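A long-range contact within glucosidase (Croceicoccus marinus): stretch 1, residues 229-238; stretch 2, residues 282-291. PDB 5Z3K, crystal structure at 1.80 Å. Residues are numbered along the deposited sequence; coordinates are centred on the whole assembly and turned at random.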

# COMPACT_ATOMS: atom_id res chain seq x y z
N TYR A 229 8.08 0.15 -7.90
CA TYR A 229 9.10 0.59 -6.96
C TYR A 229 9.88 1.75 -7.55
O TYR A 229 10.03 1.85 -8.77
N GLY A 230 10.40 2.61 -6.68
CA GLY A 230 11.16 3.77 -7.14
C GLY A 230 12.66 3.57 -7.26
O GLY A 230 13.40 4.56 -7.23
N ASP A 231 13.13 2.32 -7.38
CA ASP A 231 14.57 2.07 -7.29
C ASP A 231 15.36 2.87 -8.31
O ASP A 231 16.42 3.41 -8.00
N ASN A 232 14.88 2.92 -9.55
CA ASN A 232 15.66 3.50 -10.63
C ASN A 232 15.23 4.93 -10.96
O ASN A 232 15.70 5.49 -11.96
N SER A 233 14.37 5.54 -10.14
CA SER A 233 13.94 6.92 -10.37
C SER A 233 14.05 7.77 -9.10
O SER A 233 14.30 8.98 -9.17
N ARG A 234 13.86 7.13 -7.95
CA ARG A 234 13.66 7.81 -6.67
C ARG A 234 12.65 8.95 -6.79
O ARG A 234 12.77 9.96 -6.10
N ASP A 235 11.66 8.81 -7.68
CA ASP A 235 10.72 9.89 -7.99
C ASP A 235 9.35 9.53 -7.42
O ASP A 235 8.72 8.57 -7.90
N PRO A 236 8.85 10.25 -6.41
CA PRO A 236 7.55 9.88 -5.81
C PRO A 236 6.38 10.06 -6.75
O PRO A 236 5.28 9.57 -6.45
N MSE A 237 6.58 10.75 -7.88
CA MSE A 237 5.54 10.90 -8.88
C MSE A 237 5.24 9.59 -9.63
O MSE A 237 4.16 9.46 -10.21
N ASP A 238 6.17 8.62 -9.58
CA ASP A 238 6.06 7.44 -10.45
C ASP A 238 4.71 6.74 -10.33
O ASP A 238 4.16 6.26 -11.33
N ALA A 282 10.65 10.93 3.57
CA ALA A 282 10.13 12.04 2.79
C ALA A 282 9.57 11.54 1.46
O ALA A 282 8.55 12.04 0.98
N PHE A 283 10.23 10.55 0.86
CA PHE A 283 9.74 9.98 -0.39
C PHE A 283 8.35 9.39 -0.20
O PHE A 283 7.44 9.65 -1.00
N LEU A 284 8.16 8.57 0.84
CA LEU A 284 6.89 7.86 0.93
C LEU A 284 5.76 8.82 1.28
O LEU A 284 4.63 8.62 0.81
N ALA A 285 6.04 9.89 2.02
CA ALA A 285 5.00 10.89 2.26
C ALA A 285 4.66 11.65 0.98
O ALA A 285 3.48 11.86 0.67
N ALA A 286 5.67 12.06 0.21
CA ALA A 286 5.37 12.73 -1.06
C ALA A 286 4.65 11.80 -2.03
O ALA A 286 3.74 12.23 -2.75
N ALA A 287 5.02 10.52 -2.05
CA ALA A 287 4.37 9.58 -2.96
C ALA A 287 2.89 9.41 -2.62
O ALA A 287 2.03 9.40 -3.51
N ALA A 288 2.58 9.26 -1.32
CA ALA A 288 1.19 9.20 -0.90
C ALA A 288 0.42 10.45 -1.32
O ALA A 288 -0.71 10.36 -1.80
N ILE A 289 1.02 11.64 -1.14
CA ILE A 289 0.33 12.87 -1.52
C ILE A 289 0.07 12.89 -3.02
O ILE A 289 -1.04 13.20 -3.47
N TYR A 290 1.10 12.57 -3.81
CA TYR A 290 0.92 12.64 -5.26
C TYR A 290 -0.07 11.60 -5.76
O TYR A 290 -0.82 11.88 -6.70
N MSE A 291 -0.12 10.41 -5.15
CA MSE A 291 -1.01 9.39 -5.69
C MSE A 291 -2.44 9.59 -5.22
O MSE A 291 -3.35 8.94 -5.71

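Pro 236 is the centre of this contact. Its CA-to-CB bond points toward the helix of stretch 2, and its ring, with C-gamma endo pucker, rests on four helix residues. Pro 236 CB lies over one face of the Phe 283 ring, 4.2 Å from the centroid, a CH-pi contact. The same CB is 3.9 Å from Ala 287 CB. Pro 236 CG is 3.9 Å from Ala 286 CB and 4.0 Å from Tyr 290 CE2, at the edge of the tyrosine ring. Pro 236 CB also comes within 3.5 Å of the backbone atom Ala 287 N.

The CA-to-CB bond of Phe 283 points sideways to stretch 1, but the ring end comes nearer; chi1 is t (177°). Phe 283 CE2 is 3.4 Å from Arg 234 C and 3.3 Å from Pro 236 N.

The CA-to-CB bond of Tyr 290 points toward stretch 1, with chi1 m. Selenomethionine Met 237 (t, p, p) places CE over one face of the Tyr 290 ring, 3.6 Å from the centroid.

No direct hydrogen bond crosses the interface. One water bridges it, its O donating to Pro 236 O (2.7 Å) and Ala 287 O (3.3 Å). Within stretch 1, Met 237 N donates to Asp 235 OD1 at 3.0 Å, a capping bond, and Ser 233 OG donates to Asp 238 OD2 at 2.6 Å.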

# COMPACT_ATOMS: atom_id res chain seq x y z
CB TYR A 229 10.09 -0.53 -6.62
CG TYR A 229 9.48 -1.78 -6.05
CD1 TYR A 229 8.95 -1.80 -4.76
CD2 TYR A 229 9.44 -2.95 -6.80
CE1 TYR A 229 8.40 -2.96 -4.23
CE2 TYR A 229 8.90 -4.11 -6.28
CZ TYR A 229 8.38 -4.11 -5.00
OH TYR A 229 7.84 -5.28 -4.50
CB ASP A 231 14.87 0.58 -7.48
CG ASP A 231 14.36 -0.26 -6.35
OD1 ASP A 231 13.17 -0.61 -6.40
OD2 ASP A 231 15.14 -0.57 -5.42
CB ASN A 232 15.57 2.61 -11.87
CG ASN A 232 16.59 2.99 -12.93
OD1 ASN A 232 16.24 3.26 -14.08
ND2 ASN A 232 17.86 3.06 -12.54
CB SER A 233 12.49 6.95 -10.88
OG SER A 233 11.56 6.85 -9.81
CB ARG A 234 14.97 8.35 -6.08
CG ARG A 234 16.10 7.34 -5.98
CD ARG A 234 15.68 6.05 -5.34
NE ARG A 234 16.53 5.75 -4.20
CZ ARG A 234 17.34 4.69 -4.12
NH1 ARG A 234 17.40 3.82 -5.11
NH2 ARG A 234 18.06 4.51 -3.04
CB ASP A 235 10.63 10.10 -9.51
CG ASP A 235 9.80 11.33 -9.90
OD1 ASP A 235 9.14 11.92 -9.02
OD2 ASP A 235 9.84 11.72 -11.11
CB PRO A 236 7.45 10.80 -4.58
CG PRO A 236 8.30 11.99 -4.94
CD PRO A 236 9.45 11.43 -5.75
CB MSE A 237 5.93 12.01 -9.88
CG MSE A 237 4.82 12.46 -10.84
SE MSE A 237 3.19 13.12 -9.95
CE MSE A 237 3.86 14.81 -9.23
CB ASP A 238 7.16 6.43 -10.11
CG ASP A 238 8.46 6.71 -10.80
OD1 ASP A 238 8.61 7.82 -11.38
OD2 ASP A 238 9.35 5.84 -10.70
CB ALA A 282 11.21 13.10 2.57
CB PHE A 283 10.70 8.90 -0.90
CG PHE A 283 10.22 8.19 -2.16
CD1 PHE A 283 9.29 7.15 -2.09
CD2 PHE A 283 10.70 8.57 -3.41
CE1 PHE A 283 8.86 6.50 -3.26
CE2 PHE A 283 10.29 7.92 -4.57
CZ PHE A 283 9.36 6.90 -4.50
CB LEU A 284 7.00 6.70 1.93
CG LEU A 284 6.95 6.95 3.42
CD1 LEU A 284 5.51 6.79 3.91
CD2 LEU A 284 7.89 5.98 4.14
CB ALA A 285 5.44 11.85 3.38
CB ALA A 286 6.65 13.27 -1.70
CB ALA A 287 5.07 8.21 -2.92
CB ALA A 288 1.12 9.02 0.62
CB ILE A 289 1.12 14.10 -1.05
CG1 ILE A 289 1.11 14.14 0.49
CG2 ILE A 289 0.50 15.38 -1.63
CD1 ILE A 289 2.04 15.18 1.13
CB TYR A 290 2.26 12.49 -5.98
CG TYR A 290 3.16 13.70 -5.83
CD1 TYR A 290 2.64 14.99 -5.89
CD2 TYR A 290 4.53 13.55 -5.61
CE1 TYR A 290 3.46 16.10 -5.73
CE2 TYR A 290 5.36 14.66 -5.44
CZ TYR A 290 4.81 15.93 -5.52
OH TYR A 290 5.63 17.03 -5.36
CB MSE A 291 -0.52 7.98 -5.31
CG MSE A 291 -0.78 7.60 -3.87
SE MSE A 291 -0.36 5.72 -3.57
CE MSE A 291 1.59 5.80 -3.65
O HOH W 1 2.60 9.07 -6.74